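Local coordinates for BH0493 protein (Bacillus halodurans C-125, PDB 2QEE), which binds zinc and is probably a metal-dependent hydrolase of the amidohydrolase superfamily, its substrate unknown, at residues C[46-51]-C[78-83]; C[50-55]-C[326-331]; C[66-69]-C[75-78]; C[178-183]-C[235-240]; C[263-268]-C[274-279]. One frame throughout, in Å; residues are numbered along the deposited sequence.

Interaction 1 (C[46-51]-C[78-83]); sequences ELLTYH and DLIWEE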
# COMPACT_ATOMS: atom_id res chain seq x y z
N GLU C 46 -7.60 20.14 26.68
CA GLU C 46 -8.44 19.44 25.72
C GLU C 46 -7.56 18.84 24.59
O GLU C 46 -7.79 17.72 24.19
CB GLU C 46 -9.43 20.41 25.15
CG GLU C 46 -10.46 20.90 26.23
CD GLU C 46 -11.49 19.85 26.63
OE1 GLU C 46 -11.52 18.71 26.07
OE2 GLU C 46 -12.32 20.20 27.50
N LEU C 47 -6.59 19.61 24.10
CA LEU C 47 -5.61 19.09 23.11
C LEU C 47 -4.95 17.82 23.60
O LEU C 47 -4.88 16.83 22.90
CB LEU C 47 -4.52 20.11 22.78
CG LEU C 47 -4.95 21.27 21.89
CD1 LEU C 47 -3.81 22.33 21.77
CD2 LEU C 47 -5.35 20.75 20.48
N LEU C 48 -4.45 17.85 24.84
CA LEU C 48 -3.75 16.71 25.40
C LEU C 48 -4.64 15.50 25.69
O LEU C 48 -4.16 14.37 25.68
CB LEU C 48 -3.04 17.17 26.67
CG LEU C 48 -1.73 17.93 26.39
CD1 LEU C 48 -1.23 18.58 27.72
CD2 LEU C 48 -0.58 17.07 25.77
N THR C 49 -5.93 15.72 25.94
CA THR C 49 -6.81 14.59 26.27
C THR C 49 -7.70 14.15 25.09
O THR C 49 -8.63 13.35 25.25
CB THR C 49 -7.65 14.93 27.53
OG1 THR C 49 -8.39 16.13 27.26
CG2 THR C 49 -6.75 15.17 28.71
N TYR C 50 -7.40 14.68 23.90
CA TYR C 50 -7.87 14.20 22.59
C TYR C 50 -7.75 12.67 22.62
O TYR C 50 -6.76 12.15 23.16
CB TYR C 50 -6.86 14.71 21.53
CG TYR C 50 -7.21 14.52 20.05
CD1 TYR C 50 -8.53 14.46 19.61
CD2 TYR C 50 -6.19 14.48 19.09
CE1 TYR C 50 -8.84 14.38 18.22
CE2 TYR C 50 -6.49 14.40 17.69
CZ TYR C 50 -7.80 14.37 17.27
OH TYR C 50 -8.08 14.26 15.92
N HIS C 51 -8.72 11.95 22.04
CA HIS C 51 -8.74 10.49 22.18
C HIS C 51 -7.56 9.83 21.47
O HIS C 51 -7.15 8.73 21.86
CB HIS C 51 -10.08 9.89 21.75
CG HIS C 51 -10.40 10.00 20.29
ND1 HIS C 51 -9.95 9.09 19.35
CD2 HIS C 51 -11.15 10.90 19.61
CE1 HIS C 51 -10.44 9.41 18.16
NE2 HIS C 51 -11.16 10.50 18.29
N ASP C 78 -1.83 16.17 32.52
CA ASP C 78 -0.55 16.03 33.15
C ASP C 78 0.09 14.64 32.89
O ASP C 78 1.29 14.54 32.63
CB ASP C 78 -0.72 16.17 34.69
CG ASP C 78 -0.94 17.59 35.15
OD1 ASP C 78 -0.67 18.56 34.41
OD2 ASP C 78 -1.34 17.73 36.33
N LEU C 79 -0.69 13.57 33.04
CA LEU C 79 -0.19 12.22 32.83
C LEU C 79 0.28 12.07 31.34
O LEU C 79 1.37 11.52 31.07
CB LEU C 79 -1.31 11.19 33.10
CG LEU C 79 -0.85 9.73 32.91
CD1 LEU C 79 0.22 9.29 33.91
CD2 LEU C 79 -2.03 8.76 32.90
N ILE C 80 -0.58 12.50 30.43
CA ILE C 80 -0.29 12.41 28.95
C ILE C 80 1.01 13.18 28.64
O ILE C 80 1.89 12.65 27.95
CB ILE C 80 -1.49 12.79 28.08
CG1 ILE C 80 -2.57 11.68 28.26
CG2 ILE C 80 -1.09 13.00 26.56
CD1 ILE C 80 -3.96 12.03 27.69
N TRP C 81 1.15 14.37 29.22
CA TRP C 81 2.35 15.18 29.03
C TRP C 81 3.60 14.43 29.50
O TRP C 81 4.58 14.27 28.77
CB TRP C 81 2.22 16.53 29.75
CG TRP C 81 3.32 17.47 29.45
CD1 TRP C 81 4.35 17.82 30.28
CD2 TRP C 81 3.49 18.25 28.26
NE1 TRP C 81 5.15 18.76 29.69
CE2 TRP C 81 4.64 19.06 28.45
CE3 TRP C 81 2.76 18.37 27.08
CZ2 TRP C 81 5.10 19.95 27.47
CZ3 TRP C 81 3.21 19.25 26.09
CH2 TRP C 81 4.38 20.01 26.29
N GLU C 82 3.57 13.96 30.74
CA GLU C 82 4.71 13.23 31.28
C GLU C 82 5.05 11.95 30.46
O GLU C 82 6.22 11.74 30.13
CB GLU C 82 4.44 12.88 32.75
CG GLU C 82 5.53 12.09 33.43
CD GLU C 82 6.83 12.88 33.67
OE1 GLU C 82 6.84 14.14 33.57
OE2 GLU C 82 7.85 12.20 33.93
N GLU C 83 4.04 11.16 30.10
CA GLU C 83 4.29 9.84 29.51
C GLU C 83 4.69 9.94 28.03
O GLU C 83 5.50 9.15 27.59
CB GLU C 83 3.04 8.96 29.59
CG GLU C 83 2.62 8.63 31.09
CD GLU C 83 3.38 7.43 31.66
OE1 GLU C 83 4.27 6.88 31.00
OE2 GLU C 83 3.05 6.99 32.81
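Thr49 OG1 is held twice, by Asp45 O and Lys73 NZ, leaving its methyl CG2 to lie 4.3 Å from Ile80 CD1. That same Ile80 CD1 presses on Leu48 O at 3.1 Å, a tight approach at the end of helix 44-48. This carbonyl oxygen is buried and finds no hydrogen-bond partner. With Ile80 CG1 beside the backbone N (chi1 -69°), CG2 lies anti to it and completes the grip, 3.5 Å from Leu48 O. The Leu48 and Ile80 side chains run past one another head to tail, and Leu48 CD2 goes on to the edge of the Trp81 indole, in its plane, 3.8 Å from CE3. An alanine in place of Ile80 removes both arms of this clasp and is likely to open a gap over Leu48 O and beside the Thr49 methyl. Helix 44-48 is thus set against helix 73-86; Leu114 of helix 114-122 touches both Leu48 and Trp81, and Trp391 of the second subunit packs on Trp81.

Interaction 2 (C[50-55]-C[326-331]); sequences YHYLVA and CWWFMN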
# COMPACT_ATOMS: atom_id res chain seq x y z
N TYR C 50 -7.40 14.68 23.90
CA TYR C 50 -7.87 14.20 22.59
C TYR C 50 -7.75 12.67 22.62
O TYR C 50 -6.76 12.15 23.16
CB TYR C 50 -6.86 14.71 21.53
CG TYR C 50 -7.21 14.52 20.05
CD1 TYR C 50 -8.53 14.46 19.61
CD2 TYR C 50 -6.19 14.48 19.09
CE1 TYR C 50 -8.84 14.38 18.22
CE2 TYR C 50 -6.49 14.40 17.69
CZ TYR C 50 -7.80 14.37 17.27
OH TYR C 50 -8.08 14.26 15.92
N HIS C 51 -8.72 11.95 22.04
CA HIS C 51 -8.74 10.49 22.18
C HIS C 51 -7.56 9.83 21.47
O HIS C 51 -7.15 8.73 21.86
CB HIS C 51 -10.08 9.89 21.75
CG HIS C 51 -10.40 10.00 20.29
ND1 HIS C 51 -9.95 9.09 19.35
CD2 HIS C 51 -11.15 10.90 19.61
CE1 HIS C 51 -10.44 9.41 18.16
NE2 HIS C 51 -11.16 10.50 18.29
N TYR C 52 -7.02 10.47 20.43
CA TYR C 52 -5.82 9.91 19.80
C TYR C 52 -4.71 9.74 20.83
O TYR C 52 -3.93 8.79 20.77
CB TYR C 52 -5.28 10.79 18.65
CG TYR C 52 -6.08 10.90 17.39
CD1 TYR C 52 -7.47 10.89 17.38
CD2 TYR C 52 -5.44 11.15 16.14
CE1 TYR C 52 -8.19 11.05 16.19
CE2 TYR C 52 -6.17 11.31 14.92
CZ TYR C 52 -7.53 11.25 14.97
OH TYR C 52 -8.23 11.40 13.81
N LEU C 53 -4.60 10.71 21.73
CA LEU C 53 -3.55 10.70 22.74
C LEU C 53 -3.88 9.78 23.90
O LEU C 53 -2.97 9.21 24.49
CB LEU C 53 -3.21 12.11 23.24
CG LEU C 53 -2.54 13.00 22.15
CD1 LEU C 53 -2.12 14.32 22.74
CD2 LEU C 53 -1.32 12.30 21.57
N VAL C 54 -5.17 9.62 24.20
CA VAL C 54 -5.57 8.56 25.16
C VAL C 54 -5.11 7.15 24.70
O VAL C 54 -4.41 6.43 25.46
CB VAL C 54 -7.09 8.60 25.40
CG1 VAL C 54 -7.51 7.46 26.34
CG2 VAL C 54 -7.46 9.96 25.98
N ALA C 55 -5.35 6.82 23.43
CA ALA C 55 -4.86 5.54 22.89
C ALA C 55 -3.34 5.46 23.09
O ALA C 55 -2.80 4.47 23.60
CB ALA C 55 -5.22 5.44 21.40
N CYS C 326 -8.12 12.81 4.32
CA CYS C 326 -7.40 11.66 4.78
C CYS C 326 -7.84 11.48 6.19
O CYS C 326 -7.34 12.13 7.08
CB CYS C 326 -5.90 11.99 4.71
SG CYS C 326 -5.32 12.45 3.06
N TRP C 327 -8.78 10.56 6.37
CA TRP C 327 -9.53 10.46 7.60
C TRP C 327 -8.78 9.64 8.65
O TRP C 327 -8.43 8.47 8.38
CB TRP C 327 -10.84 9.74 7.20
CG TRP C 327 -11.88 9.59 8.27
CD1 TRP C 327 -12.11 10.45 9.31
CD2 TRP C 327 -12.84 8.53 8.39
NE1 TRP C 327 -13.15 9.96 10.09
CE2 TRP C 327 -13.62 8.80 9.54
CE3 TRP C 327 -13.13 7.39 7.62
CZ2 TRP C 327 -14.67 7.95 9.97
CZ3 TRP C 327 -14.19 6.56 8.04
CH2 TRP C 327 -14.92 6.84 9.20
N TRP C 328 -8.59 10.25 9.82
CA TRP C 328 -8.30 9.55 11.09
C TRP C 328 -7.00 8.72 10.99
O TRP C 328 -5.89 9.27 10.99
CB TRP C 328 -9.51 8.65 11.40
CG TRP C 328 -9.65 8.11 12.75
CD1 TRP C 328 -8.75 8.12 13.80
CD2 TRP C 328 -10.84 7.49 13.25
NE1 TRP C 328 -9.34 7.51 14.92
CE2 TRP C 328 -10.61 7.13 14.59
CE3 TRP C 328 -12.08 7.19 12.66
CZ2 TRP C 328 -11.58 6.48 15.36
CZ3 TRP C 328 -13.05 6.56 13.44
CH2 TRP C 328 -12.79 6.21 14.78
N PHE C 329 -7.11 7.41 10.80
CA PHE C 329 -5.88 6.56 10.72
C PHE C 329 -5.10 6.76 9.40
O PHE C 329 -3.96 6.33 9.26
CB PHE C 329 -6.20 5.10 10.94
CG PHE C 329 -6.91 4.84 12.23
CD1 PHE C 329 -6.38 5.27 13.42
CD2 PHE C 329 -8.13 4.16 12.22
CE1 PHE C 329 -7.07 5.02 14.60
CE2 PHE C 329 -8.82 3.92 13.37
CZ PHE C 329 -8.31 4.34 14.55
N MET C 330 -5.74 7.48 8.46
CA MET C 330 -5.10 7.93 7.22
C MET C 330 -4.42 9.30 7.41
O MET C 330 -3.67 9.75 6.52
CB MET C 330 -6.11 8.08 6.06
CG MET C 330 -6.97 6.83 5.70
SD MET C 330 -5.97 5.52 4.96
CE MET C 330 -5.40 4.68 6.43
N ASN C 331 -4.64 9.94 8.55
CA ASN C 331 -4.23 11.29 8.68
C ASN C 331 -2.82 11.38 9.24
O ASN C 331 -2.58 12.07 10.21
CB ASN C 331 -5.28 12.09 9.48
CG ASN C 331 -5.16 13.60 9.31
OD1 ASN C 331 -4.43 14.08 8.49
ND2 ASN C 331 -5.87 14.35 10.16
O HOH W 1 -7.75 13.46 12.00
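Tyr52 reaches from helix 51-58 across to Trp328, in the loop between strand 321-323 and helix 333-347. From CB, with CG beside the backbone N (chi1 -69°), the ring runs out past two aromatic neighbours: CD1 lies over one face of Tyr50 and also over one face of His51. Farther along, CE1 comes to 3.8 Å from Trp328 CD1, and CZ to 3.6 Å from the same atom. The phenol ring and the five-membered ring of Trp328 are nearly parallel, 21° apart, but slid so far that they barely overlap. His51, Tyr52 and Trp328 make an aromatic cluster close to the metal site: the Trp328 side chain is about 7 Å from the bound zinc ion, and that of Tyr52 about 5 Å from the zinc ligand Asp357 (nearest atoms). At the tip, Tyr52 OH sits 3.3 Å from Trp328 CA and shares a water with Asn331, 2.8 Å from Tyr52 OH and 2.8 Å from Asn331 ND2, which donates to it. A leucine in place of Tyr52 takes away the hydroxyl and the flat ring, and would probably leave the water without one of its partners and the indole with less to hold it on that side. His51 meets the indole by its own edge, CE1 lying 3.9 Å from Trp328 NE1, with the planes at 80°.

Interaction 3 (C[66-69]-C[75-78]); sequences EAFW and EQAD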
# COMPACT_ATOMS: atom_id res chain seq x y z
N GLU C 66 -9.43 2.54 34.15
CA GLU C 66 -10.39 3.02 35.15
C GLU C 66 -9.82 4.23 35.91
O GLU C 66 -10.50 5.24 36.08
CB GLU C 66 -10.77 1.87 36.12
CG GLU C 66 -11.40 0.65 35.44
CD GLU C 66 -10.38 -0.22 34.68
OE1 GLU C 66 -9.19 -0.25 35.06
OE2 GLU C 66 -10.80 -0.90 33.71
N ALA C 67 -8.57 4.13 36.35
CA ALA C 67 -7.97 5.20 37.12
C ALA C 67 -7.88 6.44 36.22
O ALA C 67 -8.15 7.56 36.67
CB ALA C 67 -6.60 4.81 37.64
N PHE C 68 -7.55 6.23 34.94
CA PHE C 68 -7.46 7.35 33.99
C PHE C 68 -8.78 8.13 33.88
O PHE C 68 -8.81 9.37 33.99
CB PHE C 68 -6.97 6.86 32.60
CG PHE C 68 -6.84 7.97 31.59
CD1 PHE C 68 -5.70 8.76 31.56
CD2 PHE C 68 -7.88 8.25 30.71
CE1 PHE C 68 -5.61 9.84 30.65
CE2 PHE C 68 -7.79 9.32 29.81
CZ PHE C 68 -6.65 10.09 29.78
N TRP C 69 -9.88 7.42 33.69
CA TRP C 69 -11.16 8.07 33.48
C TRP C 69 -11.64 8.75 34.76
O TRP C 69 -12.45 9.70 34.69
CB TRP C 69 -12.17 7.05 32.99
CG TRP C 69 -11.94 6.61 31.57
CD1 TRP C 69 -11.92 5.33 31.10
CD2 TRP C 69 -11.69 7.46 30.43
NE1 TRP C 69 -11.69 5.33 29.73
CE2 TRP C 69 -11.54 6.62 29.31
CE3 TRP C 69 -11.58 8.85 30.26
CZ2 TRP C 69 -11.27 7.13 28.03
CZ3 TRP C 69 -11.31 9.35 29.00
CH2 TRP C 69 -11.17 8.49 27.89
N GLU C 75 -5.53 16.39 35.44
CA GLU C 75 -4.69 15.25 35.82
C GLU C 75 -4.39 14.34 34.63
O GLU C 75 -3.25 13.87 34.50
CB GLU C 75 -5.34 14.41 36.94
CG GLU C 75 -5.31 15.14 38.28
CD GLU C 75 -6.29 14.61 39.30
OE1 GLU C 75 -7.08 13.69 39.00
OE2 GLU C 75 -6.27 15.13 40.43
N GLN C 76 -5.40 14.10 33.80
CA GLN C 76 -5.23 13.28 32.56
C GLN C 76 -4.19 13.97 31.68
O GLN C 76 -3.24 13.33 31.22
CB GLN C 76 -6.56 13.17 31.83
CG GLN C 76 -7.57 12.23 32.51
CD GLN C 76 -8.93 12.31 31.85
OE1 GLN C 76 -9.20 13.20 31.05
NE2 GLN C 76 -9.83 11.42 32.24
N ALA C 77 -4.35 15.28 31.49
CA ALA C 77 -3.42 16.04 30.66
C ALA C 77 -1.99 16.01 31.20
O ALA C 77 -1.03 15.86 30.45
CB ALA C 77 -3.93 17.47 30.46
N ASP C 78 -1.83 16.17 32.52
CA ASP C 78 -0.55 16.03 33.15
C ASP C 78 0.09 14.64 32.89
O ASP C 78 1.29 14.54 32.63
CB ASP C 78 -0.72 16.17 34.69
CG ASP C 78 -0.94 17.59 35.15
OD1 ASP C 78 -0.67 18.56 34.41
OD2 ASP C 78 -1.34 17.73 36.33
O HOH W 2 -12.76 11.36 32.55
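Phe68 and Gln76, whose CA atoms are 6.5 Å apart, are the nearest residues of segments 66-69 and 75-78, which lie on helices 65-70 and 73-86, two helices separated by a short turn. Gln76 bridges the gap with an extended side chain. Its CG lies over one face of the Phe68 ring in a CH-pi contact, 3.8 Å from the ring centroid, and the amide continues across the same ring, the two planes only 7° apart. Phe68 offers that face because its CG is anti to the backbone N (chi1 -179°). Stretched over the ring, the amide delivers Gln76 NE2 to Phe68 O at 2.9 Å in a nearly straight bond. The acceptor lies in the amide plane, while the donor comes from above the carbonyl plane. A water 2.9 Å from Gln76 NE2 accepts from it and donates to Trp69 O at 2.7 Å. The Trp69 indole stands steeply to the amide, with CE3 3.7 Å from Gln76 NE2, and its NE1 bonds to Ala270 O. One amide nitrogen therefore serves two successive carbonyls in the last turn of helix 65-70, one directly and one through water, while the phenyl face holds the amide flat and restricts its rotation.

Interaction 4 (C[178-183]-C[235-240]); sequences NEYEQT and ESNRGR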
# COMPACT_ATOMS: atom_id res chain seq x y z
N ASN C 178 -27.94 3.70 11.71
CA ASN C 178 -27.17 2.58 12.27
C ASN C 178 -27.83 1.98 13.51
O ASN C 178 -27.51 0.85 13.87
CB ASN C 178 -25.77 3.02 12.68
CG ASN C 178 -24.93 3.42 11.47
OD1 ASN C 178 -25.31 3.10 10.33
ND2 ASN C 178 -23.85 4.17 11.71
N GLU C 179 -28.70 2.74 14.16
CA GLU C 179 -29.31 2.28 15.44
C GLU C 179 -30.83 2.47 15.43
O GLU C 179 -31.42 2.83 16.49
CB GLU C 179 -28.68 3.03 16.60
CG GLU C 179 -27.24 2.64 16.81
CD GLU C 179 -26.58 3.51 17.83
OE1 GLU C 179 -26.29 2.99 18.93
OE2 GLU C 179 -26.38 4.71 17.53
N TYR C 180 -31.45 2.21 14.27
CA TYR C 180 -32.88 2.53 14.12
C TYR C 180 -33.76 1.78 15.15
O TYR C 180 -34.78 2.32 15.60
CB TYR C 180 -33.39 2.21 12.73
CG TYR C 180 -34.81 2.65 12.48
CD1 TYR C 180 -35.15 4.01 12.41
CD2 TYR C 180 -35.83 1.71 12.32
CE1 TYR C 180 -36.42 4.41 12.18
CE2 TYR C 180 -37.15 2.11 12.06
CZ TYR C 180 -37.43 3.47 12.03
OH TYR C 180 -38.71 3.89 11.76
N GLU C 181 -33.35 0.56 15.52
CA GLU C 181 -34.20 -0.25 16.41
C GLU C 181 -34.39 0.48 17.73
O GLU C 181 -35.46 0.39 18.35
CB GLU C 181 -33.64 -1.67 16.62
CG GLU C 181 -33.81 -2.63 15.42
CD GLU C 181 -35.27 -2.97 15.09
OE1 GLU C 181 -36.14 -2.86 16.00
OE2 GLU C 181 -35.55 -3.33 13.91
N GLN C 182 -33.36 1.22 18.16
CA GLN C 182 -33.41 2.00 19.39
C GLN C 182 -33.91 3.39 19.08
O GLN C 182 -34.73 3.95 19.79
CB GLN C 182 -32.06 2.10 20.08
CG GLN C 182 -31.30 0.78 20.29
CD GLN C 182 -30.18 0.58 19.26
OE1 GLN C 182 -30.41 0.10 18.14
NE2 GLN C 182 -28.94 0.95 19.65
N THR C 183 -33.43 3.96 17.98
CA THR C 183 -33.73 5.36 17.70
C THR C 183 -35.20 5.63 17.32
O THR C 183 -35.73 6.72 17.56
CB THR C 183 -32.75 5.89 16.65
OG1 THR C 183 -31.42 5.73 17.19
CG2 THR C 183 -32.99 7.31 16.44
N GLU C 235 -31.34 -5.45 2.73
CA GLU C 235 -32.55 -5.57 3.52
C GLU C 235 -32.24 -5.45 5.01
O GLU C 235 -31.93 -6.44 5.69
CB GLU C 235 -33.26 -6.90 3.18
CG GLU C 235 -33.96 -6.86 1.78
CD GLU C 235 -34.96 -5.70 1.63
OE1 GLU C 235 -35.76 -5.43 2.55
OE2 GLU C 235 -34.90 -5.00 0.58
N SER C 236 -32.28 -4.21 5.51
CA SER C 236 -31.97 -3.89 6.89
C SER C 236 -32.62 -2.54 7.17
O SER C 236 -33.02 -1.86 6.25
CB SER C 236 -30.46 -3.76 7.08
OG SER C 236 -29.95 -2.67 6.27
N ASN C 237 -32.73 -2.12 8.41
CA ASN C 237 -33.22 -0.76 8.64
C ASN C 237 -32.37 0.28 7.90
O ASN C 237 -32.89 1.23 7.36
CB ASN C 237 -33.20 -0.42 10.11
CG ASN C 237 -34.17 -1.30 10.92
OD1 ASN C 237 -35.19 -1.71 10.42
ND2 ASN C 237 -33.81 -1.58 12.15
N ARG C 238 -31.06 0.07 7.83
CA ARG C 238 -30.18 1.09 7.18
C ARG C 238 -30.44 1.18 5.69
O ARG C 238 -30.55 2.29 5.14
CB ARG C 238 -28.69 0.80 7.49
CG ARG C 238 -27.77 1.87 6.82
CD ARG C 238 -26.37 1.80 7.46
NE ARG C 238 -25.74 0.52 7.12
CZ ARG C 238 -24.91 -0.10 7.95
NH1 ARG C 238 -24.37 -1.26 7.61
NH2 ARG C 238 -24.65 0.44 9.16
N GLY C 239 -30.52 0.01 5.06
CA GLY C 239 -30.68 -0.13 3.60
C GLY C 239 -32.04 0.46 3.26
O GLY C 239 -32.19 1.14 2.23
N ARG C 240 -33.04 0.21 4.11
CA ARG C 240 -34.40 0.73 3.81
C ARG C 240 -34.51 2.24 3.99
O ARG C 240 -35.13 2.92 3.13
CB ARG C 240 -35.50 0.02 4.58
CG ARG C 240 -35.64 -1.40 4.12
CD ARG C 240 -36.84 -2.12 4.75
NE ARG C 240 -36.55 -2.39 6.14
CZ ARG C 240 -36.07 -3.55 6.60
NH1 ARG C 240 -35.85 -4.59 5.79
NH2 ARG C 240 -35.81 -3.65 7.88
O HOH W 3 -31.39 -1.08 13.74
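The bend of Glu181 at chi2 (-66°) turns its carboxylate back to Asn237, whose ND2 gives Glu181 OE2 a straight bond of 3.0 Å. The oxygen lies in the amide plane, yet the donor stands above the carboxylate plane. ND2 also gives to a water, at 2.9 Å, which accepts from Glu181 N, while Asn237 OD1 takes a longer bond from Arg240 NH2, 3.3 Å away. The whole amide is thereby fixed in its turn. Apolar support comes from Tyr180, whose CB is 3.7 Å from Asn237 CB. On the flank, Arg238 folds at chi3 (67°) and gives from NH2 to Asn178 OD1 at 3.0 Å; guanidinium and amide planes stand 89° apart, and the donor lies well above the carbonyl plane. The start of helix 180-189 thus meets the start of helix 237-253, where Ser236 is the N-cap, its OG accepting from Gly239 N. Asn178, at the end of helix 174-178, and Arg238 of helix 237-253 both pack on Leu226 of strand 222-226, and Asn178 ND2 bonds to Ser225 O.

Interaction 5 (C[263-268]-C[274-279]); sequences VKKRVH and AGDFVG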
# COMPACT_ATOMS: atom_id res chain seq x y z
N VAL C 263 -15.01 2.23 9.69
CA VAL C 263 -14.77 2.27 11.14
C VAL C 263 -15.47 1.07 11.79
O VAL C 263 -16.65 0.81 11.53
CB VAL C 263 -15.24 3.61 11.80
CG1 VAL C 263 -16.74 3.88 11.59
CG2 VAL C 263 -14.87 3.61 13.26
N LYS C 264 -14.69 0.30 12.54
CA LYS C 264 -15.24 -0.81 13.33
C LYS C 264 -15.37 -0.32 14.79
O LYS C 264 -14.39 -0.14 15.51
CB LYS C 264 -14.31 -2.04 13.19
CG LYS C 264 -14.80 -3.24 14.04
CD LYS C 264 -14.08 -4.55 13.60
CE LYS C 264 -14.78 -5.76 14.23
NZ LYS C 264 -13.95 -6.99 14.16
N LYS C 265 -16.60 -0.08 15.24
CA LYS C 265 -16.80 0.57 16.55
C LYS C 265 -16.49 -0.27 17.78
O LYS C 265 -16.79 -1.47 17.82
CB LYS C 265 -18.24 1.09 16.70
CG LYS C 265 -18.73 2.07 15.62
CD LYS C 265 -18.10 3.43 15.68
CE LYS C 265 -18.56 4.24 16.87
NZ LYS C 265 -17.75 5.50 17.04
N ARG C 266 -15.92 0.37 18.78
CA ARG C 266 -15.83 -0.22 20.13
C ARG C 266 -15.19 -1.61 20.17
O ARG C 266 -15.72 -2.56 20.82
CB ARG C 266 -17.23 -0.27 20.76
CG ARG C 266 -17.86 1.11 20.95
CD ARG C 266 -19.34 0.94 21.42
NE ARG C 266 -20.16 0.26 20.42
CZ ARG C 266 -20.80 0.87 19.42
NH1 ARG C 266 -20.74 2.20 19.28
NH2 ARG C 266 -21.50 0.15 18.56
N VAL C 267 -14.05 -1.76 19.49
CA VAL C 267 -13.28 -3.02 19.65
C VAL C 267 -12.65 -3.13 21.04
O VAL C 267 -12.36 -4.24 21.50
CB VAL C 267 -12.23 -3.30 18.52
CG1 VAL C 267 -12.95 -3.26 17.14
CG2 VAL C 267 -11.00 -2.43 18.66
N HIS C 268 -12.45 -1.99 21.70
CA HIS C 268 -11.93 -1.95 23.08
C HIS C 268 -12.87 -0.95 23.74
O HIS C 268 -12.57 0.25 23.77
CB HIS C 268 -10.48 -1.42 23.10
CG HIS C 268 -9.72 -1.62 24.40
ND1 HIS C 268 -10.33 -1.79 25.63
CD2 HIS C 268 -8.39 -1.58 24.65
CE1 HIS C 268 -9.40 -1.92 26.57
NE2 HIS C 268 -8.22 -1.78 26.00
N ALA C 274 -11.46 6.38 21.91
CA ALA C 274 -10.18 5.77 21.49
C ALA C 274 -10.29 4.24 21.20
O ALA C 274 -9.27 3.56 20.99
CB ALA C 274 -9.10 6.01 22.58
N GLY C 275 -11.50 3.68 21.26
CA GLY C 275 -11.60 2.20 21.12
C GLY C 275 -12.07 1.69 19.76
O GLY C 275 -12.44 0.51 19.63
N ASP C 276 -12.06 2.57 18.74
CA ASP C 276 -12.59 2.19 17.42
C ASP C 276 -11.45 1.72 16.51
O ASP C 276 -10.33 2.24 16.62
CB ASP C 276 -13.27 3.39 16.78
CG ASP C 276 -14.57 3.80 17.51
OD1 ASP C 276 -15.13 3.03 18.32
OD2 ASP C 276 -15.06 4.90 17.18
N PHE C 277 -11.74 0.75 15.65
CA PHE C 277 -10.75 0.11 14.81
C PHE C 277 -11.15 0.35 13.34
O PHE C 277 -12.05 1.20 13.03
CB PHE C 277 -10.65 -1.38 15.25
CG PHE C 277 -9.56 -2.22 14.57
CD1 PHE C 277 -8.27 -1.74 14.31
CD2 PHE C 277 -9.84 -3.55 14.22
CE1 PHE C 277 -7.27 -2.60 13.72
CE2 PHE C 277 -8.84 -4.40 13.66
CZ PHE C 277 -7.58 -3.87 13.35
N VAL C 278 -10.44 -0.33 12.45
CA VAL C 278 -10.60 -0.15 11.01
C VAL C 278 -10.71 -1.49 10.27
O VAL C 278 -10.13 -2.52 10.71
CB VAL C 278 -9.35 0.64 10.50
CG1 VAL C 278 -8.04 -0.15 10.72
CG2 VAL C 278 -9.52 1.03 8.97
N GLY C 279 -11.41 -1.51 9.13
CA GLY C 279 -11.40 -2.70 8.25
C GLY C 279 -11.54 -2.21 6.82
O GLY C 279 -12.15 -1.15 6.59
O HOH W 4 -16.42 4.67 20.15
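Strand 277-278 runs antiparallel to the end of strand 257-264: Lys264 and Phe277 form a hydrogen-bonded pair, Lys264 N to Phe277 O and Phe277 N to Lys264 O both 2.8 Å, with Val263 and Val278 the adjoining non-hydrogen-bonded pair. Beyond it the Asp276 carboxylate ties down the bend that follows. Its OD1 takes Arg266 N on the anti side at 2.8 Å and also receives a water. OD2 makes a salt bridge on the syn side with Lys265 NZ, likewise 2.8 Å, for which Lys265 curls back, bent at chi2 and chi3. Gly275 O accepts from His268 N at 3.2 Å, and weakly from Val267 N. At Gly275 a beta carbon would run into His268 O. Val267 CG1 lies 3.5 Å from Phe277 CB, near the second subunit, whose Val313 packs on Phe277 and whose Glu287 forms a salt bridge with Lys264 NZ. The pair makes a beta hairpin with a long connecting loop, added to a strand that has parallel neighbours as in the barrel of amidohydrolases; the Val263 side chain is about 9 Å (nearest atoms) from the bound zinc ion.

Interactions 1, 3 and 5 are buried, 2 and 4 surface contacts. Interactions 1 and 3 share helix 73-86 far from the metal: interaction 1 is apolar, whereas interaction 3 adds a glutamine amide bonding to a helix end. Interaction 2 begins where interaction 1 ends, sharing Tyr50 and His51, and carries helix 51-58 toward the zinc site by aromatic and water-mediated contacts. It touches interaction 5 directly: Trp328 CH2 is 3.5 Å from Asp276 CB, and both contacts also meet the second subunit. Interaction 5 relies on backbone pairing and a salt bridge. Interaction 4, built from polar side chains at two helix starts, touches none of the others, its nearest atoms about 6 Å from interaction 5.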